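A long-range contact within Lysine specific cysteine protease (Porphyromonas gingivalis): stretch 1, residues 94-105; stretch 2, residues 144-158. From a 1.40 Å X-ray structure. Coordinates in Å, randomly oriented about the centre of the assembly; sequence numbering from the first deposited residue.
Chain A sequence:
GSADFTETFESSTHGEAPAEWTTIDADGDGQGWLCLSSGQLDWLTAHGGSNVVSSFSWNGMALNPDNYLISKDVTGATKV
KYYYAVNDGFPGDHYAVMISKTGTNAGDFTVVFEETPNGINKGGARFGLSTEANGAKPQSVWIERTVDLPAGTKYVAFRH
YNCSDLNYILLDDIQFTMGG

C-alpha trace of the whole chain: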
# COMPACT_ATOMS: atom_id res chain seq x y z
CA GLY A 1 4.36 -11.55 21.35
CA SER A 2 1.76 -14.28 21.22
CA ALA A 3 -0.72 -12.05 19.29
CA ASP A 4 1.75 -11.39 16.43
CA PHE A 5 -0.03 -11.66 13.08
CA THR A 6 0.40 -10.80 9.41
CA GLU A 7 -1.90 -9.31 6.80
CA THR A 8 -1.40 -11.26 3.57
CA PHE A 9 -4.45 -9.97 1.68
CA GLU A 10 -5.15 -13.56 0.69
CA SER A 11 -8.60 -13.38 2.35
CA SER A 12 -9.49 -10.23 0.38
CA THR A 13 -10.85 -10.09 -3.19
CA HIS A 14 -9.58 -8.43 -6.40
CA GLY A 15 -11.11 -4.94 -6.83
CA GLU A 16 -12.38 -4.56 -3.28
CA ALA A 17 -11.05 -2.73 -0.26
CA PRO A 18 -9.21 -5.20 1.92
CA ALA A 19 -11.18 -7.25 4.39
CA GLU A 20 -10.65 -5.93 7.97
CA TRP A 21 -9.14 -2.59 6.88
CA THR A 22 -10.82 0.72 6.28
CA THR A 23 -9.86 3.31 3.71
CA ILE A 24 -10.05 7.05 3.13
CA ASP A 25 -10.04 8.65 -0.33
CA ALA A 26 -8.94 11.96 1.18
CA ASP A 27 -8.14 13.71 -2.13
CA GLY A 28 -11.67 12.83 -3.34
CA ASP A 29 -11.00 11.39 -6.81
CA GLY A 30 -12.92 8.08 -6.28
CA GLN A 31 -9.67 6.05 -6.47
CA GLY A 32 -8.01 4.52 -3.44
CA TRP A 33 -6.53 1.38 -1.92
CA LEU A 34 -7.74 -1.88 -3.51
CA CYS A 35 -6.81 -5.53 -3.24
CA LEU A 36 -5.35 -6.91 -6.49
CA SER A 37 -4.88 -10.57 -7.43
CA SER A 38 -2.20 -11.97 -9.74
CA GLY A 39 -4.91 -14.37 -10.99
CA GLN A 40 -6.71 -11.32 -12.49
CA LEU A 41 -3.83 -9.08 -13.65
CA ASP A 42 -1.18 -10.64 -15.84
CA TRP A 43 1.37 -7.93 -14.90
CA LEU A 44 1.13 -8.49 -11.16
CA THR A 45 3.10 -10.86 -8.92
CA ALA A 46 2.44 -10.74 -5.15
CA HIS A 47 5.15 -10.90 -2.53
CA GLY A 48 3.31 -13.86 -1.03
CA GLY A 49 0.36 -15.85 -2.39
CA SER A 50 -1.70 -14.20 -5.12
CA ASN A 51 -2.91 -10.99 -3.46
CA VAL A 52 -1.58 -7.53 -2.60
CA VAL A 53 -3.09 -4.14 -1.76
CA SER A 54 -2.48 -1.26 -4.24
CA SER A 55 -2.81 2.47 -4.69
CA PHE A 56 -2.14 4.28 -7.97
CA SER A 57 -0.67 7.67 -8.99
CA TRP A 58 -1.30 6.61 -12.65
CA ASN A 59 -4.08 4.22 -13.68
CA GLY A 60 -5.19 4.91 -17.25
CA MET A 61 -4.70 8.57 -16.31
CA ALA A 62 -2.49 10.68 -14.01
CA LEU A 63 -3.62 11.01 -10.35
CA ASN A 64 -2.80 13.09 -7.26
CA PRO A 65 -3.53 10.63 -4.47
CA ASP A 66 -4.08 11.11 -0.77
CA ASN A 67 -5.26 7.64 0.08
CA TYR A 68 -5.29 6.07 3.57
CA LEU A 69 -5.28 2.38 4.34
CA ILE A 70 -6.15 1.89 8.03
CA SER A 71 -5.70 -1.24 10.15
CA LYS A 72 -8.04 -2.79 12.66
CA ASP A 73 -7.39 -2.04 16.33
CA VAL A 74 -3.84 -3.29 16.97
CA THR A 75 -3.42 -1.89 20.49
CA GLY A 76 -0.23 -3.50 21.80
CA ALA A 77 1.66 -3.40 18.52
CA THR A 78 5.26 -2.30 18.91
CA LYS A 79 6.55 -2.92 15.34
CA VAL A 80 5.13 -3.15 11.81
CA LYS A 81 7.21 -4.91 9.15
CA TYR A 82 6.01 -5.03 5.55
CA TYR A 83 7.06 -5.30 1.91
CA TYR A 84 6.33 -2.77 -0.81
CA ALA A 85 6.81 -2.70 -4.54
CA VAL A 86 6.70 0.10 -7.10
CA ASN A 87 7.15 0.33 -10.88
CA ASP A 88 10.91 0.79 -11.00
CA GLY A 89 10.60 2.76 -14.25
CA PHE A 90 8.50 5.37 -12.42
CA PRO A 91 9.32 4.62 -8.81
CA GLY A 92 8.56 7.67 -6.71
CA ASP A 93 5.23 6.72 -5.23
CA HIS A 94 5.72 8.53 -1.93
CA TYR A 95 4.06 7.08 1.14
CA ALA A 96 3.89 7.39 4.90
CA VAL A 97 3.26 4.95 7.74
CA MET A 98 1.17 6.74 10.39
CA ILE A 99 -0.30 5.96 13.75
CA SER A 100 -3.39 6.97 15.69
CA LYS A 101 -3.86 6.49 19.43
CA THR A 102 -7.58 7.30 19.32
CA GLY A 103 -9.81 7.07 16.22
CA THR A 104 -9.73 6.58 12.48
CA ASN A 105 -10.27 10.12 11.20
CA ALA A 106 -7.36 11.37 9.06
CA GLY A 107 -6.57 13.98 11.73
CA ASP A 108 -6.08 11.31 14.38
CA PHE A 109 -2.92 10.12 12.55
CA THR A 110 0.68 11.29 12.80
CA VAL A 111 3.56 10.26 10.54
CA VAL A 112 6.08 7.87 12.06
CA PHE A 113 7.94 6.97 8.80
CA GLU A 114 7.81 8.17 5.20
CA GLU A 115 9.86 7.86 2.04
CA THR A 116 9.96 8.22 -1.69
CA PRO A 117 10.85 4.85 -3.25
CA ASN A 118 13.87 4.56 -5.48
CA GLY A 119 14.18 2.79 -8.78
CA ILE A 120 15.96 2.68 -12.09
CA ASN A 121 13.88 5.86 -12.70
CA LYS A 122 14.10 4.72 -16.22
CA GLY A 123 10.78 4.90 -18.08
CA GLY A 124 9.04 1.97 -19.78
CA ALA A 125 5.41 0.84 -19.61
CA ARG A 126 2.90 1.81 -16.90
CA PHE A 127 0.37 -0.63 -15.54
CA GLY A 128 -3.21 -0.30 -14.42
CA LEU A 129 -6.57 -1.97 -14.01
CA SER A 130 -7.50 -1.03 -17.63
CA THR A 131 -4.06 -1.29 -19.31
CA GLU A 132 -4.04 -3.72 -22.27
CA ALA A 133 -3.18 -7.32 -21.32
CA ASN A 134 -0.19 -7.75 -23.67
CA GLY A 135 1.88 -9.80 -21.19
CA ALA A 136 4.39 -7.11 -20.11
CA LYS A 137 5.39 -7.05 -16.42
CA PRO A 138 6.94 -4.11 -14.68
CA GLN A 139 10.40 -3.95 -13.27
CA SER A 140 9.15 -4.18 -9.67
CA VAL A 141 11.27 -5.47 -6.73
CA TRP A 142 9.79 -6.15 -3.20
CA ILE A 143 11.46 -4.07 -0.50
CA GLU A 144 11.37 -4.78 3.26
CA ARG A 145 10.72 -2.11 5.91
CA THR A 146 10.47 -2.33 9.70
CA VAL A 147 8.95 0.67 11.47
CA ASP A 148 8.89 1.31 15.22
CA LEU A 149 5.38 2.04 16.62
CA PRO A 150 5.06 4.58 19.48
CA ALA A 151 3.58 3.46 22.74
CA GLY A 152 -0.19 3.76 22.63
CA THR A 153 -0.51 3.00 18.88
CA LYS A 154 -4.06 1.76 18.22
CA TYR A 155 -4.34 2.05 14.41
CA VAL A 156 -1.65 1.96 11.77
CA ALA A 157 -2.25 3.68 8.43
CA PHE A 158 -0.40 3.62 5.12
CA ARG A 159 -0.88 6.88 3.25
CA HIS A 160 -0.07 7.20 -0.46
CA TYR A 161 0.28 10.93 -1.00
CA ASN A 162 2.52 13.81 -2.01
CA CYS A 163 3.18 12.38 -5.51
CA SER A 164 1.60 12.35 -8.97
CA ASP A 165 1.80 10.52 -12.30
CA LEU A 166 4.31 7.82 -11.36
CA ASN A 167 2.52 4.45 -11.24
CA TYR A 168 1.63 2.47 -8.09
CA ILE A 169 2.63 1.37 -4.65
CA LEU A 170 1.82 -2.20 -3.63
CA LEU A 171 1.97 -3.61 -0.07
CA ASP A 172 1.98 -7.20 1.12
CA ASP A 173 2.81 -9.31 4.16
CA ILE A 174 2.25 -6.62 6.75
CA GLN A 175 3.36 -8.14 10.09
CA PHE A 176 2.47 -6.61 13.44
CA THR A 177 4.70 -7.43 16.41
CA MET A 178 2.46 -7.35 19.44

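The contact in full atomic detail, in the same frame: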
# COMPACT_ATOMS: atom_id res chain seq x y z
N HIS A 94 5.52 8.11 -3.30
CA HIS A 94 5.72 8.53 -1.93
C HIS A 94 4.62 8.00 -1.01
O HIS A 94 3.41 8.09 -1.35
CB HIS A 94 5.79 10.08 -1.88
CG HIS A 94 6.13 10.62 -0.53
ND1 HIS A 94 7.43 10.84 -0.13
CD2 HIS A 94 5.36 10.94 0.53
CE1 HIS A 94 7.44 11.27 1.12
NE2 HIS A 94 6.19 11.35 1.55
N TYR A 95 5.03 7.52 0.15
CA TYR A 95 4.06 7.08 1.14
C TYR A 95 4.56 7.28 2.55
O TYR A 95 5.76 7.39 2.80
CB TYR A 95 3.65 5.62 0.87
CG TYR A 95 4.73 4.67 1.31
CD1 TYR A 95 4.64 4.04 2.55
CD2 TYR A 95 5.85 4.43 0.53
CE1 TYR A 95 5.66 3.25 3.02
CE2 TYR A 95 6.87 3.60 0.99
CZ TYR A 95 6.75 2.98 2.25
OH TYR A 95 7.76 2.16 2.79
N ALA A 96 3.62 7.34 3.47
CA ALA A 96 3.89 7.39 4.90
C ALA A 96 3.27 6.21 5.62
O ALA A 96 2.24 5.76 5.25
CB ALA A 96 3.35 8.70 5.50
N VAL A 97 3.88 5.81 6.73
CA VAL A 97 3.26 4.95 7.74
C VAL A 97 2.91 5.93 8.88
O VAL A 97 3.75 6.77 9.30
CB VAL A 97 4.22 3.86 8.25
CG1 VAL A 97 3.62 3.01 9.35
CG2 VAL A 97 4.67 2.96 7.08
N MET A 98 1.67 5.88 9.35
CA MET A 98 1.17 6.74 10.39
C MET A 98 0.53 5.95 11.49
O MET A 98 0.11 4.81 11.30
CB MET A 98 0.14 7.70 9.80
CG MET A 98 0.61 8.35 8.49
SD MET A 98 -0.56 9.56 7.88
CE MET A 98 -0.33 10.92 9.00
N ILE A 99 0.42 6.58 12.66
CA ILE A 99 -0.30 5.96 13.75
C ILE A 99 -1.34 6.90 14.37
O ILE A 99 -1.16 8.13 14.41
CB ILE A 99 0.66 5.43 14.86
CG1 ILE A 99 1.32 6.61 15.63
CG2 ILE A 99 1.67 4.42 14.28
CD1 ILE A 99 0.57 7.08 16.94
N SER A 100 -2.42 6.28 14.84
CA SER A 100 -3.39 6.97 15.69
C SER A 100 -3.47 6.24 17.01
O SER A 100 -3.28 5.02 17.07
CB SER A 100 -4.76 6.93 15.02
OG SER A 100 -5.78 7.30 15.97
N LYS A 101 -3.71 7.01 18.06
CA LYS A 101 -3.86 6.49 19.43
C LYS A 101 -5.33 6.54 19.85
O LYS A 101 -5.67 6.17 20.98
CB LYS A 101 -3.01 7.31 20.41
CG LYS A 101 -1.54 7.35 20.08
CD LYS A 101 -0.78 8.25 21.05
CE LYS A 101 0.70 8.17 20.81
NZ LYS A 101 1.42 9.11 21.71
N THR A 102 -6.19 6.98 18.95
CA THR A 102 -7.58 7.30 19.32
C THR A 102 -8.58 6.72 18.32
O THR A 102 -9.09 5.63 18.55
CB THR A 102 -7.78 8.82 19.51
OG1 THR A 102 -7.42 9.54 18.33
CG2 THR A 102 -6.93 9.32 20.70
N GLY A 103 -8.83 7.45 17.23
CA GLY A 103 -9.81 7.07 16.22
C GLY A 103 -9.22 6.89 14.84
O GLY A 103 -8.00 6.70 14.66
N THR A 104 -10.10 6.91 13.86
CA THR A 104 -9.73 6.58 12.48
C THR A 104 -9.94 7.76 11.51
O THR A 104 -9.84 7.59 10.30
CB THR A 104 -10.46 5.30 11.98
OG1 THR A 104 -11.88 5.50 12.02
CG2 THR A 104 -10.10 4.02 12.82
N ASN A 105 -10.23 8.94 12.03
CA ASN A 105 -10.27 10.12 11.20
C ASN A 105 -8.84 10.44 10.76
O ASN A 105 -7.90 10.18 11.48
CB ASN A 105 -10.85 11.28 11.99
CG ASN A 105 -12.28 11.08 12.36
OD1 ASN A 105 -13.03 10.39 11.66
ND2 ASN A 105 -12.69 11.70 13.47
N GLU A 144 11.76 -4.61 1.87
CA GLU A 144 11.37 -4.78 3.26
C GLU A 144 11.54 -3.47 4.04
O GLU A 144 12.53 -2.77 3.87
CB GLU A 144 12.19 -5.90 3.92
CG GLU A 144 11.72 -6.21 5.36
CD GLU A 144 12.44 -7.36 6.04
OE1 GLU A 144 13.35 -7.97 5.45
OE2 GLU A 144 12.08 -7.63 7.21
N ARG A 145 10.61 -3.19 4.94
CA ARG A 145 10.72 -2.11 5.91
C ARG A 145 10.25 -2.56 7.26
O ARG A 145 9.34 -3.37 7.32
CB ARG A 145 9.85 -0.92 5.47
CG ARG A 145 10.33 -0.22 4.20
CD ARG A 145 11.61 0.54 4.42
NE ARG A 145 12.13 1.19 3.21
CZ ARG A 145 13.16 0.78 2.48
NH1 ARG A 145 13.79 -0.36 2.73
NH2 ARG A 145 13.55 1.48 1.43
N THR A 146 10.86 -2.05 8.32
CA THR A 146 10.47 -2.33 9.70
C THR A 146 10.41 -0.97 10.41
O THR A 146 11.41 -0.25 10.48
CB THR A 146 11.52 -3.27 10.36
OG1 THR A 146 11.62 -4.49 9.65
CG2 THR A 146 11.14 -3.58 11.80
N VAL A 147 9.23 -0.65 10.94
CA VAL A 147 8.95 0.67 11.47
C VAL A 147 8.52 0.53 12.93
O VAL A 147 7.64 -0.26 13.27
CB VAL A 147 7.84 1.34 10.66
CG1 VAL A 147 7.40 2.66 11.30
CG2 VAL A 147 8.37 1.59 9.25
N ASP A 148 9.18 1.29 13.79
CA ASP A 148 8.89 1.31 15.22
C ASP A 148 7.53 2.00 15.45
O ASP A 148 7.26 3.04 14.85
CB ASP A 148 9.95 2.12 15.98
CG ASP A 148 11.35 1.55 15.91
OD1 ASP A 148 11.55 0.40 15.51
OD2 ASP A 148 12.26 2.30 16.34
N LEU A 149 6.67 1.42 16.30
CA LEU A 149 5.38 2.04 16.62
C LEU A 149 5.40 2.64 18.03
O LEU A 149 5.79 1.94 18.98
CB LEU A 149 4.25 1.03 16.48
CG LEU A 149 4.15 0.34 15.13
CD1 LEU A 149 3.10 -0.77 15.17
CD2 LEU A 149 3.82 1.33 14.07
N PRO A 150 5.07 3.93 18.16
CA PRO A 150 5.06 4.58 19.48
C PRO A 150 4.12 3.89 20.44
O PRO A 150 3.13 3.29 20.03
CB PRO A 150 4.56 5.99 19.18
CG PRO A 150 4.78 6.20 17.72
CD PRO A 150 4.75 4.86 17.08
N ALA A 151 4.45 3.97 21.71
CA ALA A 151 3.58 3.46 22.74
C ALA A 151 2.20 4.08 22.62
O ALA A 151 2.06 5.28 22.43
CB ALA A 151 4.16 3.79 24.09
N GLY A 152 1.18 3.28 22.77
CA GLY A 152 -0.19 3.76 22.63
C GLY A 152 -0.80 3.62 21.22
O GLY A 152 -1.98 3.85 21.03
N THR A 153 0.00 3.20 20.24
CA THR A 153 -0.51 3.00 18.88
C THR A 153 -1.73 2.08 18.94
O THR A 153 -1.67 0.97 19.48
CB THR A 153 0.55 2.41 17.97
OG1 THR A 153 1.60 3.37 17.75
CG2 THR A 153 -0.05 1.95 16.62
N LYS A 154 -2.83 2.52 18.33
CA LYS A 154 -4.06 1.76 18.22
C LYS A 154 -4.38 1.37 16.76
O LYS A 154 -4.85 0.28 16.49
CB LYS A 154 -5.21 2.57 18.81
CG LYS A 154 -6.58 1.95 18.73
CD LYS A 154 -7.55 2.74 19.63
CE LYS A 154 -8.96 2.26 19.58
NZ LYS A 154 -9.85 3.33 20.12
N TYR A 155 -4.16 2.30 15.84
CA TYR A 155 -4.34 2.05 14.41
C TYR A 155 -3.10 2.46 13.68
O TYR A 155 -2.47 3.46 14.03
CB TYR A 155 -5.54 2.83 13.85
CG TYR A 155 -6.87 2.57 14.53
CD1 TYR A 155 -7.63 1.44 14.23
CD2 TYR A 155 -7.38 3.45 15.48
CE1 TYR A 155 -8.84 1.20 14.83
CE2 TYR A 155 -8.61 3.21 16.11
CZ TYR A 155 -9.32 2.09 15.78
OH TYR A 155 -10.55 1.91 16.42
N VAL A 156 -2.77 1.68 12.66
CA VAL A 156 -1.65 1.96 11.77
C VAL A 156 -2.24 2.24 10.39
O VAL A 156 -3.08 1.49 9.91
CB VAL A 156 -0.68 0.78 11.74
CG1 VAL A 156 0.41 1.00 10.66
CG2 VAL A 156 -0.04 0.55 13.12
N ALA A 157 -1.81 3.32 9.77
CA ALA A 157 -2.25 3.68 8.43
C ALA A 157 -1.08 3.75 7.48
O ALA A 157 0.01 4.17 7.86
CB ALA A 157 -2.95 5.06 8.46
N PHE A 158 -1.32 3.37 6.23
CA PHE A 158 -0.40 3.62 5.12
C PHE A 158 -1.07 4.66 4.24
O PHE A 158 -2.25 4.51 3.84
CB PHE A 158 -0.14 2.32 4.34
CG PHE A 158 0.56 1.30 5.12
CD1 PHE A 158 1.94 1.15 5.00
CD2 PHE A 158 -0.13 0.44 5.94
CE1 PHE A 158 2.62 0.20 5.74
CE2 PHE A 158 0.53 -0.52 6.67
CZ PHE A 158 1.93 -0.65 6.57
O HOH W 1 -4.59 3.67 22.17
O HOH W 2 3.55 7.73 22.57

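The backbone does most of the joining. Strand 95-100 lies antiparallel to strand 155-158, and two hydrogen-bonded pairs alternate with two non-hydrogen-bonded ones. Met98 N donates to Ala157 O at 2.8 Å and Ala157 N returns a bond to Met98 O at 2.9 Å; Ser100 N reaches Tyr155 O at 2.9 Å, and Tyr155 N reaches Ser100 O at 3.1 Å. All four are nearly linear. Ser100 O also accepts from Lys154 N at 2.8 Å, so one carbonyl serves two successive amides where the strand begins. Between these pairs, alpha carbons approach the same carbonyls in CA-H...O contacts, as with Ile99 CA and Tyr155 O at 3.3 Å.

Because side chains alternate along a strand, Val97, Ile99, Val156 and Phe158 share one face of the sheet. They are buried, and beta-branched residues suit both the extended backbone and close packing. Val97 uses its two methyls differently: CG2 lies 3.7 Å from Phe158 CE1, while CG1 sits 4.0 Å from Val156 CG1 and 4.3 Å from Val147 CG1. Farther along, Ile99 CG2 packs 3.8 Å from Leu149 CD2, and Ile99 CG1 is 4.1 Å from Pro150 CG. On the other face, Met98 CB and Ala157 CB are 4.3 Å apart; the small alanine adds little bulk beside Met98, whose end leads away.

Tyr155, on that second face, covers the loop after strand 95-100. Thr104 CG2 stands 3.5 Å from the centroid of the Tyr155 ring, almost on the ring normal, making a CH-pi contact, while Thr102 O approaches the ring edge, 3.5 Å from Tyr155 CE2. Ser100 helps shape this loop: its OG donates to Gly103 O at 2.6 Å and accepts from Thr102 N at 3.0 Å, a double role suited to a short hydroxyl side chain.

Lys154, extended with every chi angle near t, spans the gap to the loop and places NZ 2.9 Å from Thr102 O, a hydrogen bond to a backbone carbonyl.

A type II turn from Pro150 to Thr153 leads into the second strand. Thr153 N and Thr153 OG1 both donate to Pro150 O, at 3.1 and 2.7 Å. Gly152 has a positive phi, and a CB there would jam against the preceding carbonyl, so glycine fits. Two waters complete the exposed end: one donates to Lys101 O (3.0 Å) and Gly152 O (2.9 Å), the other accepts from Lys101 NZ (2.7 Å) and donates to Ala151 O (2.9 Å).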